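Hydrazine synthase alpha subunit (Candidatus Kuenenia stuttgartiensis, PDB 5C2V) forms hydrazine within the hydrazine synthase complex, condensing with ammonia the hydroxylamine made by the gamma subunit, and carries two c-type hemes. Local coordinates at residues D[116-121]-D[211-216]; D[183-187]-D[223-228]; D[288-293]-D[338-344]. One frame throughout, in Å; residues are numbered along the deposited sequence.

Contact 1 of 3, residues D[116-121]-D[211-216]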
loop_
_atom_site.group_PDB
_atom_site.type_symbol
_atom_site.label_atom_id
_atom_site.label_comp_id
_atom_site.label_asym_id
_atom_site.label_seq_id
_atom_site.Cartn_x
_atom_site.Cartn_y
_atom_site.Cartn_z
ATOM N N ARG D 116 -10.805 47.063 9.491
ATOM C CA ARG D 116 -12.213 46.686 9.373
ATOM C C ARG D 116 -12.430 45.204 9.684
ATOM O O ARG D 116 -11.610 44.360 9.319
ATOM C CB ARG D 116 -12.735 47.010 7.968
ATOM C CG ARG D 116 -14.216 46.719 7.773
ATOM C CD ARG D 116 -14.624 46.819 6.311
ATOM N NE ARG D 116 -16.004 46.386 6.109
ATOM C CZ ARG D 116 -16.560 46.184 4.919
ATOM N NH1 ARG D 116 -15.853 46.374 3.813
ATOM N NH2 ARG D 116 -17.823 45.788 4.834
ATOM N N GLN D 117 -13.538 44.892 10.352
ATOM C CA GLN D 117 -13.852 43.519 10.746
ATOM C C GLN D 117 -14.808 42.836 9.767
ATOM O O GLN D 117 -15.957 43.248 9.619
ATOM C CB GLN D 117 -14.456 43.496 12.149
ATOM C CG GLN D 117 -14.740 42.099 12.676
ATOM C CD GLN D 117 -15.383 42.114 14.047
ATOM O OE1 GLN D 117 -15.415 43.143 14.721
ATOM N NE2 GLN D 117 -15.904 40.966 14.469
ATOM N N MET D 118 -14.320 41.791 9.103
ATOM C CA MET D 118 -15.099 41.078 8.093
ATOM C C MET D 118 -16.069 40.024 8.639
ATOM O O MET D 118 -17.200 39.921 8.165
ATOM C CB MET D 118 -14.152 40.426 7.087
ATOM C CG MET D 118 -13.204 41.419 6.449
ATOM S SD MET D 118 -14.082 42.917 5.974
ATOM C CE MET D 118 -14.990 42.330 4.547
ATOM N N THR D 119 -15.634 39.240 9.624
ATOM C CA THR D 119 -16.436 38.108 10.094
ATOM C C THR D 119 -16.740 38.135 11.591
ATOM O O THR D 119 -15.848 38.324 12.411
ATOM C CB THR D 119 -15.745 36.763 9.780
ATOM O OG1 THR D 119 -14.393 36.792 10.256
ATOM C CG2 THR D 119 -15.742 36.498 8.287
ATOM N N ASP D 120 -18.016 37.984 11.934
ATOM C CA ASP D 120 -18.435 37.781 13.321
ATOM C C ASP D 120 -18.703 36.311 13.671
ATOM O O ASP D 120 -19.208 36.021 14.756
ATOM C CB ASP D 120 -19.670 38.617 13.648
ATOM C CG ASP D 120 -19.713 39.032 15.109
ATOM O OD1 ASP D 120 -18.633 39.100 15.734
ATOM O OD2 ASP D 120 -20.818 39.286 15.632
ATOM N N LEU D 121 -18.372 35.399 12.756
ATOM C CA LEU D 121 -18.795 33.994 12.830
ATOM C C LEU D 121 -18.549 33.343 14.189
ATOM O O LEU D 121 -17.564 33.641 14.863
ATOM C CB LEU D 121 -18.071 33.170 11.754
ATOM C CG LEU D 121 -18.327 31.655 11.741
ATOM C CD1 LEU D 121 -19.742 31.340 11.275
ATOM C CD2 LEU D 121 -17.295 30.898 10.913
ATOM N N PHE D 211 -24.012 39.532 8.418
ATOM C CA PHE D 211 -23.323 40.327 9.428
ATOM C C PHE D 211 -23.588 41.810 9.176
ATOM O O PHE D 211 -22.780 42.491 8.538
ATOM C CB PHE D 211 -21.819 40.045 9.417
ATOM C CG PHE D 211 -21.457 38.648 9.838
ATOM C CD1 PHE D 211 -22.257 37.945 10.724
ATOM C CD2 PHE D 211 -20.314 38.039 9.348
ATOM C CE1 PHE D 211 -21.924 36.660 11.112
ATOM C CE2 PHE D 211 -19.976 36.754 9.732
ATOM C CZ PHE D 211 -20.782 36.065 10.616
ATOM N N PRO D 212 -24.737 42.307 9.665
ATOM C CA PRO D 212 -25.211 43.676 9.432
ATOM C C PRO D 212 -24.296 44.751 10.011
ATOM O O PRO D 212 -24.028 45.750 9.342
ATOM C CB PRO D 212 -26.574 43.704 10.138
ATOM C CG PRO D 212 -26.958 42.270 10.308
ATOM C CD PRO D 212 -25.673 41.540 10.501
ATOM N N HIS D 213 -23.823 44.547 11.236
ATOM C CA HIS D 213 -23.008 45.552 11.910
ATOM C C HIS D 213 -21.637 45.697 11.255
ATOM O O HIS D 213 -20.987 46.735 11.382
ATOM C CB HIS D 213 -22.860 45.215 13.399
ATOM C CG HIS D 213 -22.487 43.790 13.667
ATOM N ND1 HIS D 213 -23.405 42.762 13.637
ATOM C CD2 HIS D 213 -21.299 43.224 13.989
ATOM C CE1 HIS D 213 -22.795 41.622 13.918
ATOM N NE2 HIS D 213 -21.519 41.876 14.135
ATOM N N LEU D 214 -21.199 44.652 10.561
ATOM C CA LEU D 214 -19.947 44.701 9.814
ATOM C C LEU D 214 -20.165 44.990 8.329
ATOM O O LEU D 214 -19.202 45.128 7.573
ATOM C CB LEU D 214 -19.184 43.388 9.980
ATOM C CG LEU D 214 -18.913 42.986 11.430
ATOM C CD1 LEU D 214 -18.196 41.648 11.498
ATOM C CD2 LEU D 214 -18.116 44.069 12.140
ATOM N N ASN D 215 -21.431 45.088 7.927
ATOM C CA ASN D 215 -21.809 45.268 6.524
ATOM C C ASN D 215 -21.199 44.190 5.627
ATOM O O ASN D 215 -20.635 44.487 4.575
ATOM C CB ASN D 215 -21.399 46.661 6.029
ATOM C CG ASN D 215 -22.076 47.041 4.723
ATOM O OD1 ASN D 215 -23.252 46.743 4.508
ATOM N ND2 ASN D 215 -21.331 47.694 3.838
ATOM N N THR D 216 -21.304 42.934 6.056
ATOM C CA THR D 216 -20.769 41.814 5.282
ATOM C C THR D 216 -21.749 40.646 5.265
ATOM O O THR D 216 -22.650 40.579 6.098
ATOM C CB THR D 216 -19.419 41.323 5.842
ATOM O OG1 THR D 216 -19.579 40.934 7.212
ATOM C CG2 THR D 216 -18.364 42.415 5.752
#
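R116 sends its guanidinium to the hairpin loop 211-216 on an extended chain (chi1 -177°). Its NH2 gives a nearly straight bond (170°) to L214 O at 3.1 Å, with the acceptor in the guanidinium plane, and it also bonds T192 O. Q117 offers L214 its aliphatic part, CG 3.7 Å from CD1. M118 starts away from the loop, yet its bent chain brings CE over one guanidinium face and to T216 CG2 (3.6 Å), while its backbone O accepts from T216 OG1 at 2.8 Å. T119 also starts away, its OG1 bonding I105 N of strand 103-109. D120 lays its CB over the face of the F211 ring, 3.9 Å from the centroid, a CH-pi contact; its OD2 takes a weak bond from H213 NE2 at 3.1 Å, with carboxylate and imidazole almost perpendicular. L121 CB touches F211 CZ at 4.1 Å. The loop makes a type I turn, P212 to N215, followed by a G1 bulge in which N215 has a positive phi (54°), which asparagine tolerates well. Since every hydrogen bond across uses a side chain, the hairpin is held to the neighbouring sheet's end strand without backbone pairing.

Contact 2 of 3, residues D[183-187]-D[223-228]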
loop_
_atom_site.group_PDB
_atom_site.type_symbol
_atom_site.label_atom_id
_atom_site.label_comp_id
_atom_site.label_asym_id
_atom_site.label_seq_id
_atom_site.Cartn_x
_atom_site.Cartn_y
_atom_site.Cartn_z
ATOM N N TYR D 183 -12.671 20.111 15.264
ATOM C CA TYR D 183 -12.930 21.117 14.242
ATOM C C TYR D 183 -13.354 20.459 12.930
ATOM O O TYR D 183 -12.869 19.380 12.596
ATOM C CB TYR D 183 -11.688 21.986 14.020
ATOM C CG TYR D 183 -10.410 21.197 13.823
ATOM C CD1 TYR D 183 -9.992 20.819 12.553
ATOM C CD2 TYR D 183 -9.618 20.836 14.907
ATOM C CE1 TYR D 183 -8.824 20.101 12.369
ATOM C CE2 TYR D 183 -8.449 20.118 14.732
ATOM C CZ TYR D 183 -8.057 19.753 13.461
ATOM O OH TYR D 183 -6.894 19.037 13.282
ATOM N N ALA D 184 -14.251 21.100 12.186
ATOM C CA ALA D 184 -14.448 20.733 10.787
ATOM C C ALA D 184 -14.521 21.987 9.922
ATOM O O ALA D 184 -15.493 22.739 9.983
ATOM C CB ALA D 184 -15.706 19.894 10.625
ATOM N N TYR D 185 -13.494 22.195 9.106
ATOM C CA TYR D 185 -13.420 23.367 8.241
ATOM C C TYR D 185 -14.145 23.209 6.909
ATOM O O TYR D 185 -14.320 22.100 6.405
ATOM C CB TYR D 185 -11.962 23.748 7.999
ATOM C CG TYR D 185 -11.351 24.470 9.177
ATOM C CD1 TYR D 185 -10.775 23.766 10.224
ATOM C CD2 TYR D 185 -11.374 25.857 9.252
ATOM C CE1 TYR D 185 -10.226 24.422 11.306
ATOM C CE2 TYR D 185 -10.827 26.521 10.331
ATOM C CZ TYR D 185 -10.254 25.800 11.356
ATOM O OH TYR D 185 -9.706 26.457 12.433
ATOM N N ASN D 186 -14.560 24.341 6.352
ATOM C CA ASN D 186 -15.122 24.395 5.011
ATOM C C ASN D 186 -14.818 25.745 4.371
ATOM O O ASN D 186 -14.210 26.611 5.000
ATOM C CB ASN D 186 -16.626 24.140 5.050
ATOM C CG ASN D 186 -16.967 22.665 4.977
ATOM O OD1 ASN D 186 -16.430 21.935 4.144
ATOM N ND2 ASN D 186 -17.873 22.222 5.839
ATOM N N LEU D 187 -15.237 25.927 3.123
ATOM C CA LEU D 187 -14.975 27.180 2.425
ATOM C C LEU D 187 -16.202 28.082 2.403
ATOM O O LEU D 187 -17.326 27.625 2.194
ATOM C CB LEU D 187 -14.493 26.913 0.997
ATOM C CG LEU D 187 -13.108 26.280 0.851
ATOM C CD1 LEU D 187 -12.689 26.234 -0.610
ATOM C CD2 LEU D 187 -12.078 27.032 1.683
ATOM N N TYR D 223 -19.400 21.710 1.520
ATOM C CA TYR D 223 -20.055 20.966 2.595
ATOM C C TYR D 223 -19.326 19.733 3.159
ATOM O O TYR D 223 -19.913 18.977 3.934
ATOM C CB TYR D 223 -21.468 20.626 2.135
ATOM C CG TYR D 223 -22.249 21.912 2.016
ATOM C CD1 TYR D 223 -22.332 22.593 0.807
ATOM C CD2 TYR D 223 -22.822 22.497 3.136
ATOM C CE1 TYR D 223 -23.011 23.791 0.710
ATOM C CE2 TYR D 223 -23.504 23.692 3.049
ATOM C CZ TYR D 223 -23.595 24.336 1.834
ATOM O OH TYR D 223 -24.275 25.529 1.748
ATOM N N ASN D 224 -18.072 19.523 2.757
ATOM C CA ASN D 224 -17.274 18.373 3.209
ATOM C C ASN D 224 -17.294 18.168 4.729
ATOM O O ASN D 224 -17.169 19.122 5.497
ATOM C CB ASN D 224 -15.821 18.534 2.745
ATOM C CG ASN D 224 -14.989 17.270 2.936
ATOM O OD1 ASN D 224 -15.437 16.294 3.536
ATOM N ND2 ASN D 224 -13.758 17.297 2.434
ATOM N N LEU D 225 -17.454 16.913 5.146
ATOM C CA LEU D 225 -17.513 16.562 6.565
ATOM C C LEU D 225 -16.143 16.623 7.233
ATOM O O LEU D 225 -16.042 16.622 8.461
ATOM C CB LEU D 225 -18.120 15.170 6.749
ATOM C CG LEU D 225 -19.649 15.110 6.741
ATOM C CD1 LEU D 225 -20.144 13.688 6.947
ATOM C CD2 LEU D 225 -20.215 16.031 7.807
ATOM N N SER D 226 -15.092 16.668 6.423
ATOM C CA SER D 226 -13.754 16.926 6.936
ATOM C C SER D 226 -13.286 18.283 6.430
ATOM O O SER D 226 -13.998 18.953 5.684
ATOM C CB SER D 226 -12.778 15.822 6.526
ATOM O OG SER D 226 -12.983 14.652 7.300
ATOM N N SER D 227 -12.084 18.681 6.829
ATOM C CA SER D 227 -11.631 20.051 6.617
ATOM C C SER D 227 -11.231 20.370 5.177
ATOM O O SER D 227 -10.412 19.677 4.576
ATOM C CB SER D 227 -10.455 20.353 7.545
ATOM O OG SER D 227 -10.854 20.313 8.904
ATOM N N ASN D 228 -11.828 21.430 4.640
ATOM C CA ASN D 228 -11.356 22.054 3.408
ATOM C C ASN D 228 -10.630 23.344 3.765
ATOM O O ASN D 228 -11.148 24.155 4.532
ATOM C CB ASN D 228 -12.512 22.339 2.449
ATOM C CG ASN D 228 -13.031 21.088 1.773
ATOM O OD1 ASN D 228 -12.304 20.111 1.608
ATOM N ND2 ASN D 228 -14.295 21.117 1.366
#
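An Asx turn begun by N224 lies against the backbone of Y185 and N186, in a buried part of the chain not far from a heme c. N224 OD1 accepts from S226 N at 2.9 Å along an almost linear N-H (178°), though the donor stands well above the plane of the side-chain carbonyl. The same amide is fixed at its other end: ND2 donates to N228 OD1 at 3.3 Å and also to V244 O, so asparagine, with an acceptor and a donor on one flat group, fits this position well. The backbone O of N224 faces the other segment, where N186 ND2 reaches it at 3.2 Å, tilted a little from both the amide and the carbonyl planes.

The contact joins two successive sheets in what is probably the N-terminal, propeller-containing domain. Residues 183-187 lead into strand 186-191, while 223-228 leave strand 216-220 of the same sheet and enter strand 228-233, which starts the next one. Pairing between the backbones is limited to N228 N to Y185 O, 3.1 Å, with the donor well above the carbonyl plane. S227 CA adds a CA-H...O contact to Y185 O at 3.4 Å.

S227 supplies the remaining hydrogen bond across the segments. With OG beside its own backbone N (chi1 -65°), the hydroxyl oxygen receives Y185 N at 3.2 Å and 170°. A small polar side chain is apt here, because OG also lies at the edges of two aromatic rings, those of Y183 and Y185, with Y183 CD1 3.8 Å away. Y185 spends its own hydroxyl on H51 ND1, and the Y183 ring stacks on that same histidine. Beyond them L187 CG rests against N228 CB at 4.3 Å, beside F241 of strand 239-245.

Contact 3 of 3, residues D[288-293]-D[338-344]; sequences QAKITF and RSPYPLP
Q288 OE1 is held twice by S339: the backbone N donates to it at 2.6 Å, slightly tilted from the amide carbonyl plane, and S339 OG adds a weak bond at 3.5 Å. The glutamine chain, extended beyond CG, is long enough to cross from one strand to the next, and its NE2 makes weak bonds to Y49 OH and G309 O. The two strands, 289-291 and 338-342, each begin a four-stranded antiparallel sheet, an arrangement consistent with the inner strands of neighbouring blades in the six-bladed beta-propeller. They run nearly parallel, 11° apart with axes 6.9 Å from each other, yet share no backbone hydrogen bond; side chains fill the gap.

Three prolines on 338-344 suit this kind of interface. Lacking an N-H, they offer compact apolar rings instead. P340 CD packs near Q288 O. P342 takes K290 CB against its CD at 3.8 Å and T292 CG2 against its CB at 3.9 Å. T292 is suited to the edge of this patch, since its methyl turns to P342 while OG1 bonds K297 N and D295 OD1.

K290 serves through its hydrocarbon stem. Its CD passes the carbonyl of P340, and CE, after a chain straight as far as chi3, approaches CD2 of the Y341 ring at 3.5 Å, obliquely; the charged end makes a cation-pi contact with W232. On strand 338-342, R338 directs its guanidinium elsewhere, into a salt bridge with D44 and a cation-pi contact with F358.

At the far end the F293 and P344 rings run alongside each other. P344 CG stands over one face of the phenyl ring, 4.0 Å from its centroid, in a CH-pi contact, and P342 O lies in the ring plane at its edge, 4.0 Å from F293 CE2.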
loop_
_atom_site.group_PDB
_atom_site.type_symbol
_atom_site.label_atom_id
_atom_site.label_comp_id
_atom_site.label_asym_id
_atom_site.label_seq_id
_atom_site.Cartn_x
_atom_site.Cartn_y
_atom_site.Cartn_z
ATOM N N GLN D 288 -1.079 24.482 1.560
ATOM C CA GLN D 288 -0.477 25.746 1.140
ATOM C C GLN D 288 -0.083 25.720 -0.333
ATOM O O GLN D 288 1.005 26.157 -0.707
ATOM C CB GLN D 288 0.735 26.069 2.018
ATOM C CG GLN D 288 0.405 26.144 3.504
ATOM C CD GLN D 288 1.632 26.046 4.390
ATOM O OE1 GLN D 288 2.760 26.200 3.926
ATOM N NE2 GLN D 288 1.415 25.788 5.675
ATOM N N ALA D 289 -0.984 25.207 -1.165
ATOM C CA ALA D 289 -0.723 25.052 -2.591
ATOM C C ALA D 289 -0.858 26.369 -3.347
ATOM O O ALA D 289 -1.849 27.086 -3.202
ATOM C CB ALA D 289 -1.659 24.009 -3.183
ATOM N N LYS D 290 0.153 26.682 -4.152
ATOM C CA LYS D 290 0.124 27.850 -5.024
ATOM C C LYS D 290 0.647 27.465 -6.405
ATOM O O LYS D 290 1.233 26.397 -6.575
ATOM C CB LYS D 290 0.946 28.996 -4.430
ATOM C CG LYS D 290 0.443 29.476 -3.076
ATOM C CD LYS D 290 1.191 30.709 -2.600
ATOM C CE LYS D 290 0.833 31.044 -1.161
ATOM N NZ LYS D 290 -0.631 31.248 -0.981
ATOM N N ILE D 291 0.433 28.332 -7.390
ATOM C CA ILE D 291 0.791 28.013 -8.769
ATOM C C ILE D 291 1.796 29.003 -9.355
ATOM O O ILE D 291 1.634 30.216 -9.224
ATOM C CB ILE D 291 -0.461 27.970 -9.669
ATOM C CG1 ILE D 291 -1.541 27.093 -9.030
ATOM C CG2 ILE D 291 -0.107 27.466 -11.060
ATOM C CD1 ILE D 291 -2.797 26.963 -9.859
ATOM N N THR D 292 2.833 28.474 -10.000
ATOM C CA THR D 292 3.858 29.303 -10.627
ATOM C C THR D 292 3.363 29.897 -11.939
ATOM O O THR D 292 2.551 29.297 -12.639
ATOM C CB THR D 292 5.145 28.507 -10.902
ATOM O OG1 THR D 292 4.862 27.439 -11.814
ATOM C CG2 THR D 292 5.703 27.935 -9.611
ATOM N N PHE D 293 3.845 31.093 -12.255
ATOM C CA PHE D 293 3.434 31.791 -13.466
ATOM C C PHE D 293 4.204 31.366 -14.719
ATOM O O PHE D 293 3.616 31.222 -15.790
ATOM C CB PHE D 293 3.556 33.298 -13.242
ATOM C CG PHE D 293 2.735 33.793 -12.086
ATOM C CD1 PHE D 293 1.404 34.132 -12.261
ATOM C CD2 PHE D 293 3.284 33.885 -10.817
ATOM C CE1 PHE D 293 0.641 34.574 -11.197
ATOM C CE2 PHE D 293 2.525 34.327 -9.749
ATOM C CZ PHE D 293 1.203 34.671 -9.939
ATOM N N ARG D 338 7.986 25.516 4.502
ATOM C CA ARG D 338 6.580 25.872 4.626
ATOM C C ARG D 338 6.291 27.189 3.904
ATOM O O ARG D 338 7.199 27.989 3.660
ATOM C CB ARG D 338 6.177 25.976 6.101
ATOM C CG ARG D 338 6.790 27.163 6.822
ATOM C CD ARG D 338 6.635 27.073 8.331
ATOM N NE ARG D 338 5.242 27.097 8.760
ATOM C CZ ARG D 338 4.858 27.165 10.032
ATOM N NH1 ARG D 338 5.765 27.219 10.998
ATOM N NH2 ARG D 338 3.568 27.181 10.338
ATOM N N SER D 339 5.020 27.390 3.565
ATOM C CA SER D 339 4.530 28.634 2.970
ATOM C C SER D 339 5.331 29.132 1.763
ATOM O O SER D 339 5.953 30.192 1.830
ATOM C CB SER D 339 4.496 29.729 4.037
ATOM O OG SER D 339 3.788 29.297 5.187
ATOM N N PRO D 340 5.317 28.372 0.655
ATOM C CA PRO D 340 6.002 28.838 -0.556
ATOM C C PRO D 340 5.206 29.925 -1.277
ATOM O O PRO D 340 3.977 29.860 -1.296
ATOM C CB PRO D 340 6.098 27.571 -1.405
ATOM C CG PRO D 340 4.892 26.784 -1.013
ATOM C CD PRO D 340 4.656 27.070 0.449
ATOM N N TYR D 341 5.889 30.909 -1.855
ATOM C CA TYR D 341 5.203 31.975 -2.580
ATOM C C TYR D 341 5.853 32.308 -3.923
ATOM O O TYR D 341 6.774 33.123 -3.982
ATOM C CB TYR D 341 5.114 33.240 -1.730
ATOM C CG TYR D 341 3.939 34.104 -2.118
ATOM C CD1 TYR D 341 4.029 35.000 -3.174
ATOM C CD2 TYR D 341 2.729 34.004 -1.445
ATOM C CE1 TYR D 341 2.954 35.782 -3.540
ATOM C CE2 TYR D 341 1.647 34.781 -1.803
ATOM C CZ TYR D 341 1.766 35.667 -2.850
ATOM O OH TYR D 341 0.690 36.441 -3.207
ATOM N N PRO D 342 5.382 31.668 -5.004
ATOM C CA PRO D 342 5.907 31.921 -6.352
ATOM C C PRO D 342 5.694 33.365 -6.806
ATOM O O PRO D 342 4.685 33.981 -6.459
ATOM C CB PRO D 342 5.104 30.956 -7.237
ATOM C CG PRO D 342 4.455 29.987 -6.295
ATOM C CD PRO D 342 4.245 30.734 -5.022
ATOM N N LEU D 343 6.640 33.891 -7.580
ATOM C CA LEU D 343 6.520 35.234 -8.140
ATOM C C LEU D 343 6.418 35.176 -9.661
ATOM O O LEU D 343 6.940 34.253 -10.285
ATOM C CB LEU D 343 7.715 36.102 -7.730
ATOM C CG LEU D 343 7.740 36.693 -6.318
ATOM C CD1 LEU D 343 8.989 37.541 -6.121
ATOM C CD2 LEU D 343 6.489 37.514 -6.055
ATOM N N PRO D 344 5.740 36.168 -10.263
ATOM C CA PRO D 344 5.648 36.321 -11.722
ATOM C C PRO D 344 7.012 36.490 -12.391
ATOM O O PRO D 344 7.123 36.361 -13.609
ATOM C CB PRO D 344 4.800 37.584 -11.884
ATOM C CG PRO D 344 3.961 37.622 -10.659
ATOM C CD PRO D 344 4.847 37.106 -9.560
#

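How the contacts relate
All three contacts join consecutive sheets of what is probably the N-terminal, propeller-containing domain. Contacts 1 and 2 interleave along the chain and both involve the sheet containing strands 186-191 and 216-220: contact 1 ties the 209-220 hairpin to the preceding sheet, while contact 2 ties the start of strand 186-191 to the linker that enters the following sheet. Their centres are 22 Å apart, with nearest atoms about 8 Å apart. Contact 3 follows later in sequence, its centre 23 Å from contact 2's and 30 Å from contact 1's. The N224 side chain of contact 2 lies about 9 Å from a heme c, the R338 side chain of contact 3 about 10 Å from a calcium ion.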